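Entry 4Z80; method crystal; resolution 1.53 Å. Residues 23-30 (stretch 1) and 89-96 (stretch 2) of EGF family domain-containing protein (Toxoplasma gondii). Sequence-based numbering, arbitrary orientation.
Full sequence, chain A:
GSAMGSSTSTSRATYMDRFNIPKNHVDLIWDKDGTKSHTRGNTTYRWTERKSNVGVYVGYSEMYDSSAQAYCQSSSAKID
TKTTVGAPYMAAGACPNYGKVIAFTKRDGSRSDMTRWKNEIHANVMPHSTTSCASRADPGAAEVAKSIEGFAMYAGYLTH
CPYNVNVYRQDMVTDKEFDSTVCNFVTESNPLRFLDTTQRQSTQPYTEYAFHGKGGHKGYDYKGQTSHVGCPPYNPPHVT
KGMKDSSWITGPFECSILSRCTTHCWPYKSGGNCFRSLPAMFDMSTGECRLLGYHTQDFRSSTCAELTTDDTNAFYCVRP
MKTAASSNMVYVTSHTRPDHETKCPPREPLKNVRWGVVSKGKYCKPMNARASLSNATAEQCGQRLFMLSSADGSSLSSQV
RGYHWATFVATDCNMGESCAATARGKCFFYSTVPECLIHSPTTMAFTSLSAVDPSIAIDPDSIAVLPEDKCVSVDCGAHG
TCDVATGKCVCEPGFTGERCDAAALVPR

Stretch 1 (23-30) KNHVDLIW
Stretch 2 89-96: YMAAGACP

This is a small, buried contact in which the residues following a helix pack against a loop, held by two direct hydrogen bonds, two bridging waters and a histidine ring lying on a glycine. The stretches bury 410 Å² between them and run 143° apart, so roughly antiparallel. The CA atoms nearest each other across the stretches are those of His25 and Ala94, 4.9 Å apart.

A helix that begins earlier in the chain ends with Lys23 and Asn24. His25 leaves helical angles (phi/psi -85/77), Val26 is extended (-105/171), and Leu28 to Trp30 are strand. In stretch 2, Tyr89 to Ala91 is strand. Ala92 is extended (-136/160), Gly93 takes 132/114, Ala94 turns at -72/-22, and Cys95 is at -92/135.

His25 is the centre of the contact. With chi1 t (-168°) and chi2 59°, its ring reaches stretch 2. Cys95 N donates to His25 ND1 at 3.1 Å, near the ring plane, so ND1 accepts through its lone pair. Gly93 CA lies over one face, 3.6 Å from the centroid of the His25 ring, in a CH-pi contact. A CB on Gly93 would sit 2.4 Å from His25 NE2, and the backbone angles alone call for glycine. Cys95, chi1 m, places SG at the ring edge, 5.0 Å from the centroid of the His25 ring.

Water 1 links His25 NE2 (2.9 Å from its O) to Ala92 O, to which it donates at 2.8 Å.

Ala94 N donates to Val26 O at 2.9 Å, but the 121° angle makes this bond weak. Water 2 also donates to Val26 O (2.9 Å from its O) and accepts from Leu28 N at 3.2 Å. Its O also accepts a weak bond from Gly93 N at 3.5 Å, its link to stretch 2.

Ala94 CB points toward stretch 1, 3.9 Å from Val26 CG2 and 4.2 Å from Leu28 CD2 (chi1 p, chi2 p). Farther along, Met90 (p, t, t) brings CE to 4.3 Å from Ile29 CG2.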

# COMPACT_ATOMS: atom_id res chain seq x y z
N LYS A 23 -1.40 19.76 1.26
CA LYS A 23 -0.06 20.20 0.88
C LYS A 23 0.96 19.06 0.87
O LYS A 23 1.87 19.04 0.05
CB LYS A 23 0.41 21.31 1.83
CG LYS A 23 1.74 21.96 1.43
CD LYS A 23 2.09 23.09 2.36
CE LYS A 23 3.23 23.94 1.83
NZ LYS A 23 4.55 23.26 1.92
N ASN A 24 0.80 18.10 1.78
CA ASN A 24 1.84 17.10 2.03
C ASN A 24 1.53 15.70 1.53
O ASN A 24 2.45 14.91 1.33
CB ASN A 24 2.14 17.07 3.53
CG ASN A 24 2.72 18.38 4.02
OD1 ASN A 24 3.25 19.16 3.23
ND2 ASN A 24 2.60 18.65 5.30
N HIS A 25 0.26 15.39 1.31
CA HIS A 25 -0.14 14.11 0.74
C HIS A 25 -0.03 14.22 -0.77
O HIS A 25 -1.03 14.37 -1.49
CB HIS A 25 -1.55 13.73 1.19
CG HIS A 25 -1.92 12.32 0.90
ND1 HIS A 25 -1.21 11.25 1.40
CD2 HIS A 25 -2.96 11.79 0.20
CE1 HIS A 25 -1.78 10.12 1.01
NE2 HIS A 25 -2.84 10.42 0.28
N VAL A 26 1.20 14.14 -1.24
CA VAL A 26 1.51 14.48 -2.61
C VAL A 26 1.76 13.25 -3.46
O VAL A 26 1.85 12.12 -2.97
CB VAL A 26 2.75 15.40 -2.69
CG1 VAL A 26 2.53 16.66 -1.86
CG2 VAL A 26 4.00 14.69 -2.21
N ASP A 27 1.87 13.49 -4.76
CA ASP A 27 2.25 12.47 -5.73
C ASP A 27 3.71 12.67 -6.05
O ASP A 27 4.05 13.60 -6.78
CB ASP A 27 1.40 12.59 -6.99
CG ASP A 27 1.73 11.53 -8.03
OD1 ASP A 27 1.85 10.34 -7.66
OD2 ASP A 27 1.85 11.88 -9.22
N LEU A 28 4.58 11.85 -5.48
CA LEU A 28 5.99 11.98 -5.77
C LEU A 28 6.50 10.80 -6.56
O LEU A 28 5.91 9.71 -6.56
CB LEU A 28 6.80 12.15 -4.48
CG LEU A 28 6.97 10.99 -3.50
CD1 LEU A 28 8.07 10.00 -3.92
CD2 LEU A 28 7.29 11.53 -2.11
N ILE A 29 7.59 11.04 -7.26
CA ILE A 29 8.33 9.99 -7.93
C ILE A 29 9.79 10.12 -7.52
O ILE A 29 10.26 11.22 -7.21
CB ILE A 29 8.18 10.06 -9.46
CG1 ILE A 29 8.50 11.47 -9.94
CG2 ILE A 29 6.76 9.68 -9.87
CD1 ILE A 29 8.97 11.52 -11.33
N TRP A 30 10.51 9.00 -7.51
CA TRP A 30 11.91 9.01 -7.08
C TRP A 30 12.79 9.45 -8.24
O TRP A 30 12.62 8.99 -9.37
CB TRP A 30 12.34 7.62 -6.56
CG TRP A 30 11.44 7.09 -5.50
CD1 TRP A 30 10.57 6.04 -5.60
CD2 TRP A 30 11.27 7.61 -4.17
NE1 TRP A 30 9.89 5.86 -4.43
CE2 TRP A 30 10.30 6.81 -3.53
CE3 TRP A 30 11.85 8.67 -3.47
CZ2 TRP A 30 9.89 7.04 -2.22
CZ3 TRP A 30 11.44 8.90 -2.16
CH2 TRP A 30 10.47 8.08 -1.55
N TYR A 89 -3.47 3.89 -13.90
CA TYR A 89 -3.11 4.55 -12.65
C TYR A 89 -2.34 3.64 -11.69
O TYR A 89 -2.70 2.47 -11.50
CB TYR A 89 -4.37 5.03 -11.93
CG TYR A 89 -5.06 6.27 -12.46
CD1 TYR A 89 -4.36 7.32 -13.02
CD2 TYR A 89 -6.44 6.39 -12.35
CE1 TYR A 89 -5.02 8.45 -13.47
CE2 TYR A 89 -7.10 7.50 -12.80
CZ TYR A 89 -6.39 8.53 -13.36
OH TYR A 89 -7.08 9.65 -13.80
N MET A 90 -1.31 4.21 -11.06
CA MET A 90 -0.72 3.60 -9.87
C MET A 90 -1.35 4.21 -8.62
O MET A 90 -1.81 5.35 -8.64
CB MET A 90 0.80 3.78 -9.86
CG MET A 90 1.29 5.21 -9.84
SD MET A 90 3.08 5.25 -10.07
CE MET A 90 3.36 7.01 -9.87
N ALA A 91 -1.38 3.43 -7.54
CA ALA A 91 -1.82 3.93 -6.24
C ALA A 91 -0.85 5.01 -5.78
O ALA A 91 0.37 4.82 -5.82
CB ALA A 91 -1.89 2.80 -5.23
N ALA A 92 -1.39 6.14 -5.33
CA ALA A 92 -0.58 7.33 -5.03
C ALA A 92 -1.01 7.96 -3.72
O ALA A 92 -2.14 7.74 -3.26
CB ALA A 92 -0.70 8.34 -6.16
N GLY A 93 -0.11 8.76 -3.16
CA GLY A 93 -0.35 9.47 -1.91
C GLY A 93 0.83 9.26 -0.98
O GLY A 93 1.08 8.15 -0.53
N ALA A 94 1.55 10.33 -0.69
CA ALA A 94 2.82 10.22 0.05
C ALA A 94 2.69 9.87 1.53
O ALA A 94 3.66 9.38 2.11
CB ALA A 94 3.61 11.50 -0.09
N CYS A 95 1.53 10.11 2.14
CA CYS A 95 1.35 9.82 3.56
C CYS A 95 0.77 8.43 3.78
O CYS A 95 -0.20 8.06 3.12
CB CYS A 95 0.42 10.85 4.22
SG CYS A 95 1.10 12.52 4.28
N PRO A 96 1.32 7.67 4.74
CA PRO A 96 0.67 6.43 5.14
C PRO A 96 -0.75 6.68 5.63
O PRO A 96 -1.01 7.67 6.31
CB PRO A 96 1.56 5.92 6.28
CG PRO A 96 2.87 6.57 6.05
CD PRO A 96 2.57 7.91 5.48
O HOH W 1 -3.95 8.07 -1.10
O HOH W 2 3.24 9.65 -3.50